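Local coordinates for putative ABC transporter, ATP-binding protein ComA (Streptococcus mutans, PDB 3K8U) that belongs to a putative ABC transporter and represents its peptidase domain, a member of the C39 family in the papain-like clan CA, at residues V9-T14 with P113-K118; Y82-H87 with A135-P140; V88-R93 with Q128-G133. All coordinates share one frame; numbering follows the deposited sequence.

Contact 1. Residues V9-T14 with P113-K118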
loop_
_atom_site.group_PDB
_atom_site.type_symbol
_atom_site.label_atom_id
_atom_site.label_comp_id
_atom_site.label_asym_id
_atom_site.label_seq_id
_atom_site.Cartn_x
_atom_site.Cartn_y
_atom_site.Cartn_z
ATOM N N VAL A 9 -3.019 -3.039 8.759
ATOM C CA VAL A 9 -2.410 -4.220 9.348
ATOM C C VAL A 9 -0.914 -3.918 9.328
ATOM O O VAL A 9 -0.308 -3.814 8.258
ATOM C CB VAL A 9 -2.703 -5.492 8.519
ATOM C CG1 VAL A 9 -1.993 -6.692 9.134
ATOM C CG2 VAL A 9 -4.206 -5.750 8.458
ATOM N N PRO A 10 -0.317 -3.693 10.510
ATOM C CA PRO A 10 1.112 -3.388 10.592
ATOM C C PRO A 10 2.009 -4.604 10.397
ATOM O O PRO A 10 1.570 -5.742 10.540
ATOM C CB PRO A 10 1.251 -2.809 11.998
ATOM C CG PRO A 10 0.245 -3.593 12.779
ATOM C CD PRO A 10 -0.949 -3.649 11.843
ATOM N N GLN A 11 3.249 -4.352 9.997
ATOM C CA GLN A 11 4.218 -5.424 9.815
ATOM C C GLN A 11 4.970 -5.610 11.133
ATOM O O GLN A 11 4.915 -4.751 12.019
ATOM C CB GLN A 11 5.222 -5.060 8.712
ATOM C CG GLN A 11 6.180 -3.926 9.087
ATOM C CD GLN A 11 7.074 -3.504 7.935
ATOM O OE1 GLN A 11 6.943 -2.401 7.415
ATOM N NE2 GLN A 11 7.991 -4.382 7.535
ATOM N N ILE A 12 5.629 -6.756 11.271
ATOM C CA ILE A 12 6.451 -7.049 12.443
ATOM C C ILE A 12 7.828 -7.371 11.866
ATOM O O ILE A 12 8.812 -6.707 12.195
ATOM C CB ILE A 12 5.907 -8.233 13.281
ATOM C CG1 ILE A 12 4.499 -7.909 13.795
ATOM C CG2 ILE A 12 6.836 -8.498 14.466
ATOM C CD1 ILE A 12 3.823 -9.051 14.537
ATOM N N ASP A 13 7.884 -8.361 10.973
ATOM C CA ASP A 13 9.132 -8.727 10.297
ATOM C C ASP A 13 9.430 -7.606 9.295
ATOM O O ASP A 13 8.520 -7.107 8.634
ATOM C CB ASP A 13 8.983 -10.053 9.540
ATOM C CG ASP A 13 9.014 -11.267 10.455
ATOM O OD1 ASP A 13 9.674 -11.213 11.517
ATOM O OD2 ASP A 13 8.396 -12.294 10.095
ATOM N N THR A 14 10.701 -7.226 9.171
ATOM C CA THR A 14 11.094 -6.143 8.264
ATOM C C THR A 14 10.803 -6.379 6.782
ATOM O O THR A 14 10.651 -5.426 6.019
ATOM C CB THR A 14 12.592 -5.776 8.439
ATOM O OG1 THR A 14 13.408 -6.927 8.185
ATOM C CG2 THR A 14 12.853 -5.282 9.856
ATOM N N PRO A 113 2.898 0.438 7.276
ATOM C CA PRO A 113 2.991 -0.809 8.051
ATOM C C PRO A 113 4.027 -0.767 9.184
ATOM O O PRO A 113 3.945 -1.560 10.123
ATOM C CB PRO A 113 3.350 -1.842 6.987
ATOM C CG PRO A 113 2.626 -1.312 5.772
ATOM C CD PRO A 113 2.973 0.156 5.831
ATOM N N ASP A 114 5.009 0.129 9.079
ATOM C CA ASP A 114 6.029 0.311 10.121
ATOM C C ASP A 114 5.208 0.528 11.401
ATOM O O ASP A 114 4.443 1.485 11.493
ATOM C CB ASP A 114 6.863 1.562 9.789
ATOM C CG ASP A 114 7.912 1.901 10.846
ATOM O OD1 ASP A 114 7.757 1.555 12.037
ATOM O OD2 ASP A 114 8.889 2.578 10.475
ATOM N N PRO A 115 5.347 -0.372 12.397
ATOM C CA PRO A 115 4.592 -0.254 13.650
ATOM C C PRO A 115 4.825 0.996 14.491
ATOM O O PRO A 115 4.027 1.294 15.379
ATOM C CB PRO A 115 4.931 -1.553 14.387
ATOM C CG PRO A 115 6.288 -1.902 13.878
ATOM C CD PRO A 115 6.186 -1.582 12.399
ATOM N N SER A 116 5.884 1.742 14.187
ATOM C CA SER A 116 6.179 2.979 14.904
ATOM C C SER A 116 5.579 4.187 14.176
ATOM O O SER A 116 5.705 5.324 14.635
ATOM C CB SER A 116 7.694 3.158 15.093
ATOM O OG SER A 116 8.369 3.459 13.880
ATOM N N VAL A 117 4.902 3.932 13.055
ATOM C CA VAL A 117 4.281 4.996 12.267
ATOM C C VAL A 117 2.774 4.769 12.102
ATOM O O VAL A 117 1.963 5.605 12.506
ATOM C CB VAL A 117 4.933 5.121 10.862
ATOM C CG1 VAL A 117 4.308 6.278 10.086
ATOM C CG2 VAL A 117 6.440 5.328 10.986
ATOM N N LYS A 118 2.409 3.649 11.481
ATOM C CA LYS A 118 1.009 3.305 11.256
ATOM C C LYS A 118 0.234 4.366 10.464
ATOM O O LYS A 118 0.769 4.938 9.517
ATOM C CB LYS A 118 0.315 3.001 12.588
ATOM C CG LYS A 118 0.852 1.776 13.300
ATOM C CD LYS A 118 -0.031 1.472 14.501
ATOM C CE LYS A 118 0.467 0.291 15.286
ATOM N NZ LYS A 118 -0.508 -0.035 16.358
#
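With chi1 at 69°, Gln11 holds CG between its own backbone N and carbonyl carbon, and an extended chi2 of -175° carries CD out beside CB of Pro113. The two side chains cross obliquely. Gln11 CG lies 3.4 Å from Pro113 O, while Gln11 OE1 comes to 3.7 Å from Pro113 CB. Gln11 NE2 turns back to its own loop, where it donates to Asp13 O at 3.0 Å with the acceptor in the amide plane, fixing the rotation of the carboxamide. The main chains are joined by Gln11 N donating to Pro113 O at 2.9 Å, with an angle of 160° at the hydrogen. In this clan CA fold the contact ties the loop leading into helix 17-28 to the loop after strand 107-112, and the side chains of both Gln11 and Pro113 touch Cys17 on that helix. Pro115 packs against the 9-14 loop through CD, 3.4 Å from Gln11 O. The residue before it, Asp114, opens an Asx turn: OD1 accepts from Ser116 N at 2.9 Å and from Ser116 OG at 2.7 Å, both on the same face of the carboxylate.

Contact 2. Residues Y82-H87 with A135-P140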
loop_
_atom_site.group_PDB
_atom_site.type_symbol
_atom_site.label_atom_id
_atom_site.label_comp_id
_atom_site.label_asym_id
_atom_site.label_seq_id
_atom_site.Cartn_x
_atom_site.Cartn_y
_atom_site.Cartn_z
ATOM N N TYR A 82 -10.356 5.445 -3.005
ATOM C CA TYR A 82 -9.450 5.077 -1.926
ATOM C C TYR A 82 -10.027 3.818 -1.285
ATOM O O TYR A 82 -11.232 3.576 -1.361
ATOM C CB TYR A 82 -9.383 6.189 -0.880
ATOM C CG TYR A 82 -8.777 7.487 -1.357
ATOM C CD1 TYR A 82 -7.393 7.666 -1.380
ATOM C CD2 TYR A 82 -9.586 8.555 -1.745
ATOM C CE1 TYR A 82 -6.829 8.881 -1.770
ATOM C CE2 TYR A 82 -9.032 9.773 -2.139
ATOM C CZ TYR A 82 -7.658 9.929 -2.147
ATOM O OH TYR A 82 -7.112 11.134 -2.517
ATOM N N PRO A 83 -9.178 2.993 -0.654
ATOM C CA PRO A 83 -7.732 3.183 -0.518
ATOM C C PRO A 83 -6.972 2.465 -1.628
ATOM O O PRO A 83 -7.553 1.690 -2.392
ATOM C CB PRO A 83 -7.454 2.527 0.830
ATOM C CG PRO A 83 -8.340 1.308 0.759
ATOM C CD PRO A 83 -9.637 1.852 0.167
ATOM N N PHE A 84 -5.687 2.778 -1.758
ATOM C CA PHE A 84 -4.842 2.105 -2.737
ATOM C C PHE A 84 -3.414 2.007 -2.211
ATOM O O PHE A 84 -3.088 2.575 -1.166
ATOM C CB PHE A 84 -4.922 2.746 -4.132
ATOM C CG PHE A 84 -4.530 4.190 -4.177
ATOM C CD1 PHE A 84 -3.228 4.560 -4.506
ATOM C CD2 PHE A 84 -5.471 5.186 -3.935
ATOM C CE1 PHE A 84 -2.873 5.900 -4.594
ATOM C CE2 PHE A 84 -5.127 6.529 -4.022
ATOM C CZ PHE A 84 -3.826 6.888 -4.351
ATOM N N ILE A 85 -2.577 1.258 -2.917
ATOM C CA ILE A 85 -1.196 1.038 -2.502
ATOM C C ILE A 85 -0.194 1.836 -3.327
ATOM O O ILE A 85 -0.380 2.005 -4.526
ATOM C CB ILE A 85 -0.865 -0.466 -2.612
ATOM C CG1 ILE A 85 -1.787 -1.263 -1.680
ATOM C CG2 ILE A 85 0.606 -0.734 -2.294
ATOM C CD1 ILE A 85 -1.809 -2.755 -1.957
ATOM N N VAL A 86 0.846 2.351 -2.672
ATOM C CA VAL A 86 1.898 3.098 -3.364
ATOM C C VAL A 86 3.277 2.609 -2.951
ATOM O O VAL A 86 3.474 2.143 -1.824
ATOM C CB VAL A 86 1.821 4.635 -3.116
ATOM C CG1 VAL A 86 0.573 5.214 -3.767
ATOM C CG2 VAL A 86 1.853 4.954 -1.621
ATOM N N HIS A 87 4.227 2.715 -3.875
ATOM C CA HIS A 87 5.606 2.307 -3.631
ATOM C C HIS A 87 6.392 3.553 -3.237
ATOM O O HIS A 87 6.415 4.547 -3.976
ATOM C CB HIS A 87 6.194 1.684 -4.907
ATOM C CG HIS A 87 7.579 1.135 -4.742
ATOM N ND1 HIS A 87 8.434 0.950 -5.809
ATOM C CD2 HIS A 87 8.259 0.733 -3.642
ATOM C CE1 HIS A 87 9.580 0.458 -5.372
ATOM N NE2 HIS A 87 9.500 0.318 -4.061
ATOM N N ALA A 135 1.360 3.218 -8.329
ATOM C CA ALA A 135 0.153 3.068 -7.521
ATOM C C ALA A 135 -0.546 1.783 -7.953
ATOM O O ALA A 135 -0.640 1.492 -9.145
ATOM C CB ALA A 135 -0.779 4.263 -7.713
ATOM N N ILE A 136 -0.984 0.999 -6.977
ATOM C CA ILE A 136 -1.676 -0.253 -7.250
ATOM C C ILE A 136 -3.082 -0.139 -6.688
ATOM O O ILE A 136 -3.269 0.101 -5.492
ATOM C CB ILE A 136 -0.944 -1.464 -6.612
ATOM C CG1 ILE A 136 0.476 -1.569 -7.176
ATOM C CG2 ILE A 136 -1.718 -2.766 -6.892
ATOM C CD1 ILE A 136 1.374 -2.542 -6.435
ATOM N N PHE A 137 -4.065 -0.272 -7.577
ATOM C CA PHE A 137 -5.475 -0.198 -7.217
ATOM C C PHE A 137 -6.090 -1.593 -7.239
ATOM O O PHE A 137 -5.847 -2.373 -8.165
ATOM C CB PHE A 137 -6.222 0.718 -8.195
ATOM C CG PHE A 137 -5.851 2.174 -8.072
ATOM C CD1 PHE A 137 -6.636 3.042 -7.320
ATOM C CD2 PHE A 137 -4.704 2.669 -8.683
ATOM C CE1 PHE A 137 -6.283 4.380 -7.173
ATOM C CE2 PHE A 137 -4.342 4.007 -8.543
ATOM C CZ PHE A 137 -5.131 4.864 -7.783
ATOM N N LEU A 138 -6.872 -1.907 -6.209
ATOM C CA LEU A 138 -7.525 -3.209 -6.101
ATOM C C LEU A 138 -9.029 -3.031 -5.938
ATOM O O LEU A 138 -9.487 -2.069 -5.321
ATOM C CB LEU A 138 -6.991 -3.987 -4.896
ATOM C CG LEU A 138 -5.485 -4.061 -4.644
ATOM C CD1 LEU A 138 -5.231 -4.906 -3.412
ATOM C CD2 LEU A 138 -4.762 -4.641 -5.841
ATOM N N ALA A 139 -9.791 -3.981 -6.468
ATOM C CA ALA A 139 -11.246 -3.940 -6.375
ATOM C C ALA A 139 -11.818 -5.350 -6.434
ATOM O O ALA A 139 -11.354 -6.182 -7.213
ATOM C CB ALA A 139 -11.818 -3.094 -7.505
ATOM N N PRO A 140 -12.808 -5.652 -5.576
ATOM C CA PRO A 140 -13.432 -6.980 -5.554
ATOM C C PRO A 140 -14.151 -7.249 -6.873
ATOM O O PRO A 140 -14.952 -6.428 -7.326
ATOM C CB PRO A 140 -14.430 -6.866 -4.400
ATOM C CG PRO A 140 -13.787 -5.870 -3.491
ATOM C CD PRO A 140 -13.311 -4.824 -4.467
HETATM O O HOH W 1 -7.550 -0.383 -4.005
#
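Phe84 lies beside Phe137, the two side chains pointing the same way from neighbouring antiparallel strands. Phe84 CB lies 3.4 Å from Ile136 O and also rests over the face of the Phe137 ring, toward its rim, as a CH-pi contact. A chi1 of 59° places CG between the backbone N and the carbonyl carbon, close to CE1 and CZ of Phe137. Phe84 CD2 approaches Phe137 CE1 at 3.4 Å. Phe84 CD1, on the other side of the ring, lies near Phe137 CZ and also touches Ala135 CB at 4.0 Å. Phe84 CE1 meets the same methyl and Phe137 CZ, Phe84 CE2 meets Phe137 CE1 and CZ, and Phe84 CZ at the tip still meets Phe137 CZ. The result is an offset stack with ring centroids 4.4 Å apart and planes inclined by 23°, Phe137 CZ standing over the centre of the Phe84 ring.

The backbone fixes the register. Ile85 and Ile136 are a hydrogen-bonded antiparallel pair, Ile85 N donating to Ile136 O at 2.9 Å and Ile136 N to Ile85 O at 2.7 Å, both nearly straight. Val86 and Ala135 follow as a non-hydrogen-bonded pair. Toward Pro83, which follows a cis peptide bond, a water takes over: it donates to Pro83 O at 2.6 Å and accepts from Leu138 N at 2.8 Å, bridging the strands where direct pairing stops.

On the face of the sheet bearing Ile85, Ile136 and Leu138, helix 17-28 packs against Ile85 through Val21 and against Leu138 through Leu22 and Val25. Leu74 and Phe75 of a loop touch Phe84 on the other face, while strands 63-69 and 93-104 flank the pair within the antiparallel sheet.

Contact 3. Residues V88-R93 with Q128-G133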
loop_
_atom_site.group_PDB
_atom_site.type_symbol
_atom_site.label_atom_id
_atom_site.label_comp_id
_atom_site.label_asym_id
_atom_site.label_seq_id
_atom_site.Cartn_x
_atom_site.Cartn_y
_atom_site.Cartn_z
ATOM N N VAL A 88 7.010 3.515 -2.061
ATOM C CA VAL A 88 7.786 4.654 -1.573
ATOM C C VAL A 88 9.191 4.229 -1.185
ATOM O O VAL A 88 9.383 3.153 -0.612
ATOM C CB VAL A 88 7.114 5.337 -0.355
ATOM C CG1 VAL A 88 5.793 5.972 -0.768
ATOM C CG2 VAL A 88 6.880 4.318 0.769
ATOM N N ILE A 89 10.174 5.055 -1.534
ATOM C CA ILE A 89 11.565 4.762 -1.203
ATOM C C ILE A 89 11.886 5.470 0.112
ATOM O O ILE A 89 11.748 6.686 0.220
ATOM C CB ILE A 89 12.541 5.278 -2.297
ATOM C CG1 ILE A 89 12.119 4.771 -3.677
ATOM C CG2 ILE A 89 13.974 4.844 -1.977
ATOM C CD1 ILE A 89 12.191 3.259 -3.852
ATOM N N LYS A 90 12.263 4.700 1.125
ATOM C CA LYS A 90 12.597 5.279 2.421
ATOM C C LYS A 90 14.007 4.865 2.799
ATOM O O LYS A 90 14.238 3.736 3.234
ATOM C CB LYS A 90 11.597 4.827 3.486
ATOM C CG LYS A 90 10.171 5.276 3.216
ATOM C CD LYS A 90 9.265 4.997 4.399
ATOM C CE LYS A 90 9.676 5.802 5.619
ATOM N NZ LYS A 90 9.618 7.268 5.378
ATOM N N GLY A 91 14.948 5.790 2.630
ATOM C CA GLY A 91 16.336 5.492 2.928
ATOM C C GLY A 91 16.793 4.418 1.962
ATOM O O GLY A 91 16.558 4.529 0.756
ATOM N N LYS A 92 17.401 3.359 2.485
ATOM C CA LYS A 92 17.869 2.265 1.644
ATOM C C LYS A 92 16.779 1.218 1.402
ATOM O O LYS A 92 17.014 0.217 0.725
ATOM C CB LYS A 92 19.123 1.618 2.242
ATOM C CG LYS A 92 20.281 2.595 2.431
ATOM C CD LYS A 92 21.618 1.885 2.604
ATOM C CE LYS A 92 22.066 1.217 1.309
ATOM N NZ LYS A 92 23.430 0.622 1.421
ATOM N N ARG A 93 15.593 1.454 1.960
ATOM C CA ARG A 93 14.465 0.541 1.791
ATOM C C ARG A 93 13.849 0.725 0.406
ATOM O O ARG A 93 13.104 1.675 0.162
ATOM C CB ARG A 93 13.417 0.760 2.891
ATOM C CG ARG A 93 13.818 0.183 4.245
ATOM C CD ARG A 93 12.790 0.485 5.327
ATOM N NE ARG A 93 12.846 1.879 5.765
ATOM C CZ ARG A 93 11.948 2.458 6.557
ATOM N NH1 ARG A 93 10.904 1.773 7.009
ATOM N NH2 ARG A 93 12.099 3.730 6.906
ATOM N N GLN A 128 5.574 13.228 -2.015
ATOM C CA GLN A 128 6.080 13.379 -3.382
ATOM C C GLN A 128 7.574 13.034 -3.465
ATOM O O GLN A 128 8.034 12.454 -4.453
ATOM C CB GLN A 128 5.830 14.816 -3.853
ATOM C CG GLN A 128 6.201 15.097 -5.303
ATOM C CD GLN A 128 5.746 16.476 -5.746
ATOM O OE1 GLN A 128 5.026 16.614 -6.734
ATOM N NE2 GLN A 128 6.144 17.499 -5.002
ATOM N N SER A 129 8.326 13.356 -2.413
ATOM C CA SER A 129 9.759 13.067 -2.383
ATOM C C SER A 129 10.087 11.572 -2.294
ATOM O O SER A 129 11.095 11.130 -2.840
ATOM C CB SER A 129 10.439 13.810 -1.226
ATOM O OG SER A 129 10.307 15.215 -1.368
ATOM N N GLU A 130 9.236 10.798 -1.622
ATOM C CA GLU A 130 9.458 9.357 -1.450
ATOM C C GLU A 130 8.801 8.465 -2.508
ATOM O O GLU A 130 9.299 7.383 -2.817
ATOM C CB GLU A 130 8.924 8.900 -0.083
ATOM C CG GLU A 130 9.486 9.626 1.129
ATOM C CD GLU A 130 8.848 9.167 2.440
ATOM O OE1 GLU A 130 9.390 9.518 3.508
ATOM O OE2 GLU A 130 7.808 8.467 2.410
ATOM N N TRP A 131 7.663 8.913 -3.029
ATOM C CA TRP A 131 6.875 8.154 -4.010
ATOM C C TRP A 131 7.517 7.957 -5.385
ATOM O O TRP A 131 7.964 8.916 -6.024
ATOM C CB TRP A 131 5.507 8.833 -4.155
ATOM C CG TRP A 131 4.467 8.098 -4.964
ATOM C CD1 TRP A 131 4.264 6.746 -5.029
ATOM C CD2 TRP A 131 3.433 8.696 -5.743
ATOM N NE1 TRP A 131 3.151 6.469 -5.794
ATOM C CE2 TRP A 131 2.625 7.653 -6.244
ATOM C CE3 TRP A 131 3.105 10.023 -6.062
ATOM C CZ2 TRP A 131 1.507 7.894 -7.045
ATOM C CZ3 TRP A 131 1.994 10.262 -6.855
ATOM C CH2 TRP A 131 1.206 9.199 -7.338
ATOM N N THR A 132 7.550 6.707 -5.843
ATOM C CA THR A 132 8.109 6.378 -7.152
ATOM C C THR A 132 7.107 6.699 -8.256
ATOM O O THR A 132 7.455 6.694 -9.435
ATOM C CB THR A 132 8.443 4.874 -7.287
ATOM O OG1 THR A 132 7.232 4.106 -7.228
ATOM C CG2 THR A 132 9.396 4.418 -6.183
ATOM N N GLY A 133 5.866 6.973 -7.864
ATOM C CA GLY A 133 4.817 7.242 -8.828
ATOM C C GLY A 133 3.956 6.004 -9.043
ATOM O O GLY A 133 2.855 6.094 -9.586
#
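Main-chain bonding joins Ile89 to Glu130, the last residue of helix 124-130: Ile89 N donates to Glu130 O at 2.8 Å, nearly straight at 171°. The same oxygen receives a CA-H...O contact from Val88 CA at 3.4 Å. As the chain leaves the helix, Trp131 becomes a non-hydrogen-bonded antiparallel partner of Val88, so strand 131-132 pairs alongside strand 84-90.

Apolar contacts line both sides of this backbone. Ile89 and Thr132 cross at about a right angle, Ile89 CG1 resting 3.7 Å from Thr132 CG2. Val88 CB lies 4.0 Å from Glu130 CB, and Val88 CG1 faces Trp131 CA and CB.

The ionic interaction links Lys90 and Glu130. Glu130 extends beyond CG, and Lys90 bends back through chi3 of 64° and chi4 of 60°, the latter placing NZ 2.9 Å from Glu130 OE1. This is a salt bridge, though weak as a hydrogen bond. Glu130 OE2 is hydrogen-bonded to the hydroxyl of Tyr98 on strand 93-104, which Lys90 NZ also reaches in a weak bond.

With one oxygen facing an ammonium and the other a phenol, the carboxylate is restrained in its rotation, and the nearby lysine would be expected to favour its ionised form.

Contacts 2 and 3 follow one another along strand 84-90, and contact 3 is nested in the chain loop that contact 2 closes. Their centres are about 17 Å apart, yet they meet where His87 O approaches Thr132 N at 3.1 Å, a probable hydrogen bond, and where Val86 CB packs 3.5 Å from Trp131 NE1. Contact 1 touches contact 3 more loosely, Asp114 OD2 lying 4.1 Å from Arg93 NH1; His96 is a further common neighbour, packed by Gln11 as well as by Val88 and Lys90. Contacts 1 and 2 stay about 8 Å apart at their nearest atoms, but Val21 of helix 17-28 touches both Pro113 and Ile85.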